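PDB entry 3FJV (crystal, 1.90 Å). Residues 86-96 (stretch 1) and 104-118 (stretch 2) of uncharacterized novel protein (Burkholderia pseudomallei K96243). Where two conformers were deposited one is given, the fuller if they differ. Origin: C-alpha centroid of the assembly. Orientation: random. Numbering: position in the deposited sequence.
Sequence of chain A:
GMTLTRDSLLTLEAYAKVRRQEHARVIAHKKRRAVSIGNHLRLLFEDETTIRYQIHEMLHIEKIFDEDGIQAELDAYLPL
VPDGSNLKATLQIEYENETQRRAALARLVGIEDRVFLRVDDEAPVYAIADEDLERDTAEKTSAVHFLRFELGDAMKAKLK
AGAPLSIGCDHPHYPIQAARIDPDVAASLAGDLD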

ATOM      1  N   ASN A  86      -0.643 -25.059  -6.877  1.00 20.05           N
ATOM      2  CA  ASN A  86      -0.912 -24.027  -5.926  0.50 20.92           C
ATOM      3  C   ASN A  86      -2.063 -23.126  -6.310  1.00 20.22           C
ATOM      4  O   ASN A  86      -2.321 -22.802  -7.490  1.00 28.02           O
ATOM      5  CB  ASN A  86       0.316 -23.192  -5.720  0.50 22.26           C
ATOM      6  CG  ASN A  86       0.889 -22.739  -7.002  0.50 24.26           C
ATOM      7  OD1 ASN A  86       0.162 -22.588  -7.994  0.50 22.23           O
ATOM      8  ND2 ASN A  86       2.196 -22.564  -7.031  0.50 19.67           N
ATOM      9  N   LEU A  87      -2.788 -22.752  -5.292  1.00 15.65           N
ATOM     10  CA  LEU A  87      -3.816 -21.739  -5.456  1.00 16.24           C
ATOM     11  C   LEU A  87      -3.139 -20.387  -5.134  1.00 17.80           C
ATOM     12  O   LEU A  87      -2.261 -20.290  -4.223  1.00 17.44           O
ATOM     13  CB  LEU A  87      -4.933 -22.031  -4.488  1.00 13.81           C
ATOM     14  CG  LEU A  87      -5.638 -23.384  -4.625  1.00 14.43           C
ATOM     15  CD1 LEU A  87      -6.713 -23.596  -3.522  1.00 12.99           C
ATOM     16  CD2 LEU A  87      -6.262 -23.494  -6.002  1.00 12.19           C
ATOM     17  N   LYS A  88      -3.514 -19.369  -5.891  1.00 15.29           N
ATOM     18  CA  LYS A  88      -3.007 -18.007  -5.723  1.00 16.07           C
ATOM     19  C   LYS A  88      -4.177 -17.088  -5.356  1.00 16.58           C
ATOM     20  O   LYS A  88      -5.247 -17.224  -5.924  1.00 17.11           O
ATOM     21  CB  LYS A  88      -2.306 -17.500  -7.009  1.00 15.40           C
ATOM     22  CG  LYS A  88      -1.173 -18.369  -7.585  1.00 18.97           C
ATOM     23  CD  LYS A  88      -0.001 -18.459  -6.711  1.00 21.31           C
ATOM     24  CE  LYS A  88       1.188 -19.180  -7.407  1.00 19.97           C
ATOM     25  NZ  LYS A  88       1.764 -18.416  -8.536  1.00 11.85           N
ATOM     26  N   ALA A  89      -3.956 -16.153  -4.421  1.00 16.33           N
ATOM     27  CA  ALA A  89      -4.989 -15.228  -3.940  1.00 14.98           C
ATOM     28  C   ALA A  89      -4.412 -13.834  -3.606  1.00 14.58           C
ATOM     29  O   ALA A  89      -3.240 -13.677  -3.249  1.00 13.99           O
ATOM     30  CB  ALA A  89      -5.790 -15.817  -2.734  1.00 11.67           C
ATOM     31  N   THR A  90      -5.202 -12.816  -3.881  1.00 15.63           N
ATOM     32  CA  THR A  90      -4.953 -11.471  -3.425  1.00 16.77           C
ATOM     33  C   THR A  90      -5.740 -11.312  -2.122  1.00 16.91           C
ATOM     34  O   THR A  90      -6.961 -11.542  -2.074  1.00 16.84           O
ATOM     35  CB  THR A  90      -5.411 -10.415  -4.482  1.00 18.32           C
ATOM     36  OG1 THR A  90      -4.643 -10.594  -5.686  1.00 15.50           O
ATOM     37  CG2 THR A  90      -5.187  -9.003  -3.927  1.00 16.67           C
ATOM     38  N   LEU A  91      -5.016 -10.951  -1.070  1.00 18.05           N
ATOM     39  CA  LEU A  91      -5.590 -10.659   0.236  1.00 18.92           C
ATOM     40  C   LEU A  91      -5.683  -9.141   0.377  1.00 19.63           C
ATOM     41  O   LEU A  91      -4.696  -8.422   0.167  1.00 16.24           O
ATOM     42  CB  LEU A  91      -4.725 -11.210   1.372  1.00 17.43           C
ATOM     43  CG  LEU A  91      -5.121 -10.922   2.844  1.00 20.29           C
ATOM     44  CD1 LEU A  91      -6.359 -11.638   3.333  1.00 16.33           C
ATOM     45  CD2 LEU A  91      -3.974 -11.311   3.809  1.00 17.11           C
ATOM     46  N   GLN A  92      -6.858  -8.674   0.780  1.00 16.35           N
ATOM     47  CA  GLN A  92      -7.056  -7.248   1.043  1.00 18.02           C
ATOM     48  C   GLN A  92      -7.548  -7.085   2.457  1.00 20.67           C
ATOM     49  O   GLN A  92      -8.391  -7.837   2.913  1.00 20.23           O
ATOM     50  CB  GLN A  92      -8.029  -6.616   0.054  1.00 19.34           C
ATOM     51  CG  GLN A  92      -7.444  -6.563  -1.371  1.00 22.93           C
ATOM     52  CD  GLN A  92      -8.141  -5.553  -2.261  1.00 26.58           C
ATOM     53  OE1 GLN A  92      -8.107  -4.334  -1.976  1.00 28.04           O
ATOM     54  NE2 GLN A  92      -8.739  -6.028  -3.356  1.00 25.13           N
ATOM     55  N   ILE A  93      -6.974  -6.111   3.149  1.00 20.28           N
ATOM     56  CA  ILE A  93      -7.333  -5.749   4.517  1.00 22.04           C
ATOM     57  C   ILE A  93      -8.062  -4.427   4.365  1.00 25.72           C
ATOM     58  O   ILE A  93      -7.486  -3.483   3.809  1.00 25.68           O
ATOM     59  CB  ILE A  93      -6.051  -5.565   5.366  1.00 20.20           C
ATOM     60  CG1 ILE A  93      -5.242  -6.861   5.386  1.00 22.61           C
ATOM     61  CG2 ILE A  93      -6.382  -5.170   6.829  1.00 20.60           C
ATOM     62  CD1 ILE A  93      -3.764  -6.641   5.786  1.00 27.14           C
ATOM     63  N   GLU A  94      -9.312  -4.359   4.820  1.00 29.16           N
ATOM     64  CA  GLU A  94     -10.140  -3.180   4.627  1.00 34.52           C
ATOM     65  C   GLU A  94     -10.675  -2.614   5.940  1.00 34.90           C
ATOM     66  O   GLU A  94     -11.344  -3.319   6.694  1.00 31.50           O
ATOM     67  CB  GLU A  94     -11.290  -3.542   3.692  1.00 37.78           C
ATOM     68  CG  GLU A  94     -10.777  -3.920   2.280  1.00 47.70           C
ATOM     69  CD  GLU A  94     -11.809  -4.635   1.412  1.00 56.85           C
ATOM     70  OE1 GLU A  94     -12.871  -5.077   1.932  1.00 63.57           O
ATOM     71  OE2 GLU A  94     -11.541  -4.751   0.197  1.00 54.89           O
ATOM     72  N   TYR A  95     -10.379  -1.339   6.209  1.00 39.31           N
ATOM     73  CA  TYR A  95     -10.898  -0.662   7.405  1.00 41.67           C
ATOM     74  C   TYR A  95     -11.587   0.652   7.036  1.00 46.87           C
ATOM     75  O   TYR A  95     -11.274   1.261   6.013  1.00 48.40           O
ATOM     76  CB  TYR A  95      -9.786  -0.457   8.456  1.00 41.49           C
ATOM     77  CG  TYR A  95      -9.534  -1.716   9.268  1.00 37.82           C
ATOM     78  CD1 TYR A  95      -8.722  -2.707   8.765  1.00 29.66           C
ATOM     79  CD2 TYR A  95     -10.135  -1.926  10.516  1.00 38.91           C
ATOM     80  CE1 TYR A  95      -8.467  -3.847   9.466  1.00 30.76           C
ATOM     81  CE2 TYR A  95      -9.899  -3.096  11.227  1.00 35.27           C
ATOM     82  CZ  TYR A  95      -9.060  -4.054  10.671  1.00 29.36           C
ATOM     83  OH  TYR A  95      -8.794  -5.244  11.267  1.00 24.42           O
ATOM     84  N   GLU A  96     -12.528   1.083   7.878  1.00 51.14           N
ATOM     85  CA  GLU A  96     -13.417   2.209   7.539  1.00 53.00           C
ATOM     86  C   GLU A  96     -12.726   3.559   7.388  1.00 52.23           C
ATOM     87  O   GLU A  96     -13.218   4.404   6.646  1.00 55.78           O
ATOM     88  CB  GLU A  96     -14.560   2.334   8.546  1.00 53.29           C
ATOM     89  CG  GLU A  96     -15.422   1.074   8.639  1.00 58.82           C
ATOM     90  CD  GLU A  96     -16.899   1.380   8.795  1.00 69.45           C
ATOM     91  OE1 GLU A  96     -17.266   2.210   9.666  1.00 72.45           O
ATOM     92  OE2 GLU A  96     -17.692   0.784   8.035  1.00 75.32           O
ATOM     93  N   ALA A 104      -4.772  -0.538  12.371  1.00 23.27           N
ATOM     94  CA  ALA A 104      -4.956  -1.988  12.052  1.00 23.83           C
ATOM     95  C   ALA A 104      -3.738  -2.621  11.393  1.00 22.43           C
ATOM     96  O   ALA A 104      -3.298  -3.726  11.766  1.00 25.88           O
ATOM     97  CB  ALA A 104      -6.195  -2.209  11.157  1.00 23.50           C
ATOM     98  N   LEU A 105      -3.197  -1.948  10.396  1.00 26.96           N
ATOM     99  CA  LEU A 105      -2.040  -2.471   9.659  1.00 27.51           C
ATOM    100  C   LEU A 105      -0.836  -2.715  10.587  1.00 27.17           C
ATOM    101  O   LEU A 105      -0.117  -3.708  10.422  1.00 27.77           O
ATOM    102  CB  LEU A 105      -1.680  -1.525   8.495  1.00 29.49           C
ATOM    103  CG  LEU A 105      -2.723  -1.517   7.357  1.00 30.30           C
ATOM    104  CD1 LEU A 105      -2.330  -0.516   6.259  1.00 30.38           C
ATOM    105  CD2 LEU A 105      -2.924  -2.935   6.775  1.00 29.70           C
ATOM    106  N   ALA A 106      -0.658  -1.860  11.593  1.00 24.25           N
ATOM    107  CA  ALA A 106       0.381  -2.088  12.604  1.00 24.06           C
ATOM    108  C   ALA A 106       0.088  -3.294  13.474  1.00 26.05           C
ATOM    109  O   ALA A 106       0.961  -4.157  13.697  1.00 27.62           O
ATOM    110  CB  ALA A 106       0.576  -0.824  13.504  1.00 23.46           C
ATOM    111  N   ARG A 107      -1.136  -3.338  13.989  1.00 26.12           N
ATOM    112  CA  ARG A 107      -1.563  -4.420  14.880  1.00 26.32           C
ATOM    113  C   ARG A 107      -1.538  -5.785  14.174  1.00 24.48           C
ATOM    114  O   ARG A 107      -1.280  -6.815  14.797  1.00 22.60           O
ATOM    115  CB  ARG A 107      -2.963  -4.099  15.366  1.00 27.45           C
ATOM    116  CG  ARG A 107      -3.564  -5.046  16.354  1.00 35.94           C
ATOM    117  CD  ARG A 107      -4.863  -4.455  16.921  1.00 40.90           C
ATOM    118  NE  ARG A 107      -5.895  -4.224  15.889  1.00 40.39           N
ATOM    119  CZ  ARG A 107      -6.296  -3.028  15.430  1.00 41.11           C
ATOM    120  NH1 ARG A 107      -5.775  -1.877  15.873  1.00 39.01           N
ATOM    121  NH2 ARG A 107      -7.241  -2.975  14.499  1.00 36.89           N
ATOM    122  N   LEU A 108      -1.796  -5.762  12.873  1.00 23.31           N
ATOM    123  CA  LEU A 108      -1.916  -6.974  12.046  1.00 21.53           C
ATOM    124  C   LEU A 108      -0.653  -7.342  11.291  1.00 24.57           C
ATOM    125  O   LEU A 108      -0.674  -8.219  10.425  1.00 22.75           O
ATOM    126  CB  LEU A 108      -3.072  -6.803  11.071  1.00 22.10           C
ATOM    127  CG  LEU A 108      -4.455  -6.690  11.725  1.00 23.06           C
ATOM    128  CD1 LEU A 108      -5.503  -6.636  10.655  1.00 25.56           C
ATOM    129  CD2 LEU A 108      -4.750  -7.807  12.676  1.00 25.21           C
ATOM    130  N   VAL A 109       0.480  -6.729  11.636  1.00 24.57           N
ATOM    131  CA  VAL A 109       1.735  -7.086  10.972  1.00 26.04           C
ATOM    132  C   VAL A 109       1.916  -8.616  10.926  1.00 23.37           C
ATOM    133  O   VAL A 109       1.688  -9.337  11.899  1.00 25.46           O
ATOM    134  CB  VAL A 109       2.948  -6.432  11.673  1.00 27.56           C
ATOM    135  CG1 VAL A 109       2.993  -6.871  13.108  1.00 23.86           C
ATOM    136  CG2 VAL A 109       4.235  -6.777  10.936  1.00 32.64           C
ATOM    137  N   GLY A 110       2.272  -9.117   9.758  1.00 21.89           N
ATOM    138  CA  GLY A 110       2.526 -10.549   9.590  1.00 20.14           C
ATOM    139  C   GLY A 110       1.267 -11.381   9.399  1.00 19.41           C
ATOM    140  O   GLY A 110       1.349 -12.586   9.266  1.00 18.13           O
ATOM    141  N   ILE A 111       0.102 -10.754   9.340  1.00 16.34           N
ATOM    142  CA  ILE A 111      -1.151 -11.530   9.127  1.00 19.25           C
ATOM    143  C   ILE A 111      -1.169 -12.331   7.830  1.00 16.58           C
ATOM    144  O   ILE A 111      -1.740 -13.418   7.768  1.00 20.01           O
ATOM    145  CB  ILE A 111      -2.414 -10.627   9.221  1.00 17.01           C
ATOM    146  CG1 ILE A 111      -3.654 -11.495   9.408  1.00 18.57           C
ATOM    147  CG2 ILE A 111      -2.545  -9.671   8.012  1.00 18.10           C
ATOM    148  CD1 ILE A 111      -4.901 -10.712   9.833  1.00 23.52           C
ATOM    149  N   GLU A 112      -0.541 -11.813   6.789  1.00 18.47           N
ATOM    150  CA  GLU A 112      -0.477 -12.516   5.507  1.00 20.01           C
ATOM    151  C   GLU A 112       0.188 -13.894   5.570  1.00 23.14           C
ATOM    152  O   GLU A 112      -0.011 -14.702   4.679  1.00 22.59           O
ATOM    153  CB  GLU A 112       0.199 -11.655   4.451  1.00 22.07           C
ATOM    154  CG  GLU A 112       1.710 -11.402   4.640  1.00 21.78           C
ATOM    155  CD  GLU A 112       2.026 -10.284   5.656  1.00 27.28           C
ATOM    156  OE1 GLU A 112       1.118  -9.839   6.364  1.00 24.39           O
ATOM    157  OE2 GLU A 112       3.182  -9.852   5.738  1.00 24.03           O
ATOM    158  N   ASP A 113       0.981 -14.136   6.620  1.00 21.77           N
ATOM    159  CA  ASP A 113       1.650 -15.419   6.859  1.00 23.33           C
ATOM    160  C   ASP A 113       0.795 -16.379   7.704  1.00 19.88           C
ATOM    161  O   ASP A 113       1.183 -17.519   7.863  1.00 20.66           O
ATOM    162  CB  ASP A 113       2.932 -15.215   7.708  1.00 21.39           C
ATOM    163  CG  ASP A 113       3.882 -14.230   7.119  1.00 29.04           C
ATOM    164  OD1 ASP A 113       4.002 -14.194   5.888  1.00 27.04           O
ATOM    165  OD2 ASP A 113       4.579 -13.537   7.905  1.00 36.95           O
ATOM    166  N   ARG A 114      -0.329 -15.908   8.263  1.00 16.99           N
ATOM    167  CA  ARG A 114      -1.101 -16.664   9.273  1.00 16.49           C
ATOM    168  C   ARG A 114      -2.468 -17.116   8.767  1.00 17.66           C
ATOM    169  O   ARG A 114      -3.214 -17.733   9.495  1.00 19.02           O
ATOM    170  CB  ARG A 114      -1.277 -15.833  10.534  1.00 16.46           C
ATOM    171  CG  ARG A 114      -0.020 -15.272  11.139  1.00 19.87           C
ATOM    172  CD  ARG A 114       1.099 -16.270  11.248  1.00 24.21           C
ATOM    173  NE  ARG A 114       0.712 -17.521  11.907  1.00 20.52           N
ATOM    174  CZ  ARG A 114       1.548 -18.537  12.110  1.00 26.32           C
ATOM    175  NH1 ARG A 114       2.806 -18.432  11.752  1.00 27.39           N
ATOM    176  NH2 ARG A 114       1.133 -19.652  12.711  1.00 25.46           N
ATOM    177  N   VAL A 115      -2.738 -16.869   7.486  1.00 19.27           N
ATOM    178  CA  VAL A 115      -3.938 -17.349   6.806  1.00 18.61           C
ATOM    179  C   VAL A 115      -3.657 -18.738   6.304  1.00 16.20           C
ATOM    180  O   VAL A 115      -2.687 -18.974   5.636  1.00 18.59           O
ATOM    181  CB  VAL A 115      -4.341 -16.434   5.611  1.00 18.27           C
ATOM    182  CG1 VAL A 115      -5.423 -17.128   4.722  1.00 20.32           C
ATOM    183  CG2 VAL A 115      -4.807 -15.054   6.131  1.00 18.39           C
ATOM    184  N   PHE A 116      -4.541 -19.677   6.606  1.00 16.85           N
ATOM    185  CA  PHE A 116      -4.369 -21.073   6.201  1.00 17.16           C
ATOM    186  C   PHE A 116      -5.607 -21.693   5.610  1.00 14.59           C
ATOM    187  O   PHE A 116      -6.733 -21.328   5.975  1.00 17.35           O
ATOM    188  CB  PHE A 116      -3.900 -21.930   7.372  1.00 18.12           C
ATOM    189  CG  PHE A 116      -4.900 -22.044   8.493  1.00 17.87           C
ATOM    190  CD1 PHE A 116      -4.957 -21.082   9.463  1.00 22.30           C
ATOM    191  CD2 PHE A 116      -5.771 -23.120   8.567  1.00 20.87           C
ATOM    192  CE1 PHE A 116      -5.847 -21.159  10.504  1.00 22.29           C
ATOM    193  CE2 PHE A 116      -6.699 -23.199   9.609  1.00 20.53           C
ATOM    194  CZ  PHE A 116      -6.726 -22.206  10.579  1.00 17.73           C
ATOM    195  N   LEU A 117      -5.401 -22.667   4.718  1.00 14.64           N
ATOM    196  CA  LEU A 117      -6.466 -23.490   4.148  1.00 17.43           C
ATOM    197  C   LEU A 117      -6.381 -24.892   4.730  1.00 18.50           C
ATOM    198  O   LEU A 117      -5.281 -25.365   5.038  1.00 17.90           O
ATOM    199  CB  LEU A 117      -6.241 -23.670   2.609  1.00 19.77           C
ATOM    200  CG  LEU A 117      -6.584 -22.635   1.581  1.00 35.41           C
ATOM    201  CD1 LEU A 117      -6.069 -23.017   0.202  1.00 17.83           C
ATOM    202  CD2 LEU A 117      -8.080 -22.484   1.535  1.00 48.68           C
ATOM    203  N   ARG A 118      -7.496 -25.611   4.796  1.00 18.29           N
ATOM    204  CA  ARG A 118      -7.452 -27.038   5.118  0.50 20.50           C
ATOM    205  C   ARG A 118      -8.422 -27.807   4.233  1.00 21.89           C
ATOM    206  O   ARG A 118      -9.626 -27.549   4.256  1.00 21.50           O
ATOM    207  CB  ARG A 118      -7.781 -27.282   6.591  0.50 21.39           C
ATOM    208  CG  ARG A 118      -7.513 -28.720   7.018  0.50 28.37           C
ATOM    209  CD  ARG A 118      -8.197 -29.107   8.317  0.50 25.77           C
ATOM    210  NE  ARG A 118      -7.400 -28.807   9.499  0.50 36.06           N
ATOM    211  CZ  ARG A 118      -6.738 -29.719  10.208  0.50 39.91           C
ATOM    212  NH1 ARG A 118      -6.759 -30.998   9.842  0.50 40.28           N
ATOM    213  NH2 ARG A 118      -6.052 -29.351  11.285  0.50 39.07           N
TER

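This contact is built almost wholly from side chains: no hydrogen bond crosses between the two stretches, and the 416 Å² they bury rests mainly on apolar packing and on contacts around the Tyr 95 ring. The first rule is alternation. In the strand and its extension, Leu 87, Leu 91, Ile 93 and Tyr 95 point toward the second stretch, while Lys 88, Thr 90, Gln 92 and Glu 94 lie out of its reach, so the extended backbone sorts apolar from polar by parity. Ala 89 shares the parity of the contacting residues, but its side chain comes no nearer than 7.6 Å to the second stretch and makes no contact.

Among the aliphatic contacts, Ile 93 does the most. Its CD1 lies 3.9 Å from CD2 of Leu 105 and 4.0 Å from CG2 of Ile 111, while its CG2 sits 4.2 Å from CD1 of Leu 108. One beta-branched residue thus meets the helix, the residue just after it, and the 3-10 segment. Leu 105 leaves its backbone sideways, yet its end comes nearer and closes the gap. Farther along, Leu 91 CD2 packs 4.1 Å from Glu 112 CA and 4.2 Å from Glu 112 CB, both carbons, and more loosely 4.5 Å from Val 115 CG2. Leu 87 CD1 meets Leu 117 CD1 at 3.8 Å although their CA atoms stand 10.1 Å apart; two leucines span that distance tip to tip.

The aromatic contact is tighter. Ala 104 CB sits 3.4 Å from the centroid of the Tyr 95 ring and 16° off its normal, a CH-pi contact over one face, where a small methyl permits close approach. Leu 108 CD1 adds an oblique contact, 3.6 Å from Tyr 95 OH; Arg 107 NH2 lies 4.2 Å from Tyr 95 CE2.

Within the second stretch, backbone hydrogen bonds run from Leu 108 N to Ala 104 O at 2.8 Å, and from Ile 111 N to Leu 108 O at 2.9 Å across a type II turn whose positive phi falls on Gly 110.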